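Local coordinates for protein signal recognition particle receptor subunit beta (Mus musculus, PDB 2FH5) that serves as the GTP-binding beta subunit of the signal recognition particle receptor, helping direct nascent secretory proteins to the endoplasmic reticulum membrane, at residues M129-S132 / A133-Q137. Residues are numbered along the deposited sequence; the frame is centred on the assembly and turned at random.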
loop_
_atom_site.group_PDB
_atom_site.type_symbol
_atom_site.label_atom_id
_atom_site.label_comp_id
_atom_site.label_asym_id
_atom_site.label_seq_id
_atom_site.Cartn_x
_atom_site.Cartn_y
_atom_site.Cartn_z
ATOM N N MET B 129 19.314 -9.899 -2.415
ATOM C CA MET B 129 18.853 -11.253 -2.113
ATOM C C MET B 129 17.529 -11.676 -2.801
ATOM O O MET B 129 16.920 -12.679 -2.408
ATOM C CB MET B 129 18.701 -11.399 -0.588
ATOM C CG MET B 129 17.508 -10.621 0.011
ATOM S SD MET B 129 17.513 -10.383 1.851
ATOM C CE MET B 129 16.373 -11.706 2.397
ATOM N N ALA B 130 17.093 -10.938 -3.820
ATOM C CA ALA B 130 15.824 -11.226 -4.482
ATOM C C ALA B 130 15.790 -12.478 -5.362
ATOM O O ALA B 130 16.609 -12.638 -6.270
ATOM C CB ALA B 130 15.396 -10.022 -5.285
ATOM N N LYS B 131 14.831 -13.360 -5.089
ATOM C CA LYS B 131 14.674 -14.583 -5.870
ATOM C C LYS B 131 14.103 -14.199 -7.236
ATOM O O LYS B 131 13.308 -13.264 -7.351
ATOM C CB LYS B 131 13.722 -15.548 -5.169
ATOM C CG LYS B 131 14.144 -15.928 -3.768
ATOM C CD LYS B 131 15.362 -16.831 -3.756
ATOM C CE LYS B 131 16.552 -16.179 -3.052
ATOM N NZ LYS B 131 16.220 -15.649 -1.680
ATOM N N SER B 132 14.516 -14.916 -8.272
ATOM C CA SER B 132 14.054 -14.635 -9.621
ATOM C C SER B 132 12.605 -15.054 -9.802
ATOM O O SER B 132 12.079 -15.828 -8.997
ATOM C CB SER B 132 14.907 -15.405 -10.622
ATOM O OG SER B 132 14.599 -16.792 -10.564
ATOM N N ALA B 133 11.974 -14.557 -10.865
ATOM C CA ALA B 133 10.593 -14.905 -11.177
ATOM C C ALA B 133 10.531 -16.384 -11.566
ATOM O O ALA B 133 9.523 -17.062 -11.352
ATOM C CB ALA B 133 10.056 -14.040 -12.306
ATOM N N LYS B 134 11.625 -16.893 -12.116
ATOM C CA LYS B 134 11.673 -18.293 -12.509
ATOM C C LYS B 134 11.622 -19.151 -11.245
ATOM O O LYS B 134 10.804 -20.071 -11.137
ATOM C CB LYS B 134 12.952 -18.550 -13.316
ATOM C CG LYS B 134 13.150 -19.971 -13.825
ATOM C CD LYS B 134 14.270 -19.989 -14.877
ATOM C CE LYS B 134 14.682 -21.400 -15.280
ATOM N NZ LYS B 134 15.333 -22.145 -14.162
ATOM N N LEU B 135 12.473 -18.839 -10.274
ATOM C CA LEU B 135 12.483 -19.595 -9.022
ATOM C C LEU B 135 11.187 -19.434 -8.206
ATOM O O LEU B 135 10.740 -20.363 -7.522
ATOM C CB LEU B 135 13.671 -19.183 -8.162
ATOM C CG LEU B 135 13.743 -19.850 -6.779
ATOM C CD1 LEU B 135 13.797 -21.365 -6.887
ATOM C CD2 LEU B 135 14.990 -19.342 -6.069
ATOM N N ILE B 136 10.575 -18.260 -8.277
ATOM C CA ILE B 136 9.344 -18.051 -7.529
ATOM C C ILE B 136 8.231 -18.900 -8.144
ATOM O O ILE B 136 7.428 -19.496 -7.416
ATOM C CB ILE B 136 8.993 -16.542 -7.490
ATOM C CG1 ILE B 136 9.904 -15.872 -6.457
ATOM C CG2 ILE B 136 7.506 -16.318 -7.174
ATOM C CD1 ILE B 136 9.927 -14.375 -6.558
ATOM N N GLN B 137 8.200 -18.979 -9.474
ATOM C CA GLN B 137 7.192 -19.792 -10.139
ATOM C C GLN B 137 7.350 -21.255 -9.740
ATOM O O GLN B 137 6.368 -21.935 -9.425
ATOM C CB GLN B 137 7.304 -19.712 -11.654
ATOM C CG GLN B 137 6.107 -20.373 -12.291
ATOM C CD GLN B 137 6.231 -20.586 -13.781
ATOM O OE1 GLN B 137 6.762 -19.747 -14.505
ATOM N NE2 GLN B 137 5.710 -21.712 -14.252
#
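S132 caps the helix 133-150 by turning its hydroxyl onto the first turn: OG accepts from L135 N at 3.0 Å, nearly straight with an N-H...O angle of 171°. With chi1 at 72°, OG sits between the backbone N and the carbonyl carbon, which brings it into line with the N-H of the third helical residue. Serine suits an N-cap because its short side chain reaches forward to a first-turn amide that has no helical carbonyl before it. With the hydroxyl gone, as in an alanine here, L135 N would probably lose this acceptor and the helix start would be held less firmly. The backbone adds the first helical bond, I136 N to S132 O at 2.9 Å. At the same end, A133 N donates a hydrogen bond to the carboxylate of E188, whose charge would probably favour this end of the helix. K131 NZ reaches back to M129 O, 3.1 Å away, while K131 O accepts from the side chain of Q125, a GTP-binding residue.

Apolar contacts flank the cap. Lysine suits its place because its methylenes run beside the aliphatic L135, CD meeting L135 CD2 at 3.4 Å, while its ammonium stays with a carbonyl. Branched I136 fills the buried side, CG1 lying 4.0 Å from K131 CB. Cap and flank probably help fix where the helix begins, since S132 and E188 take up amides at its start.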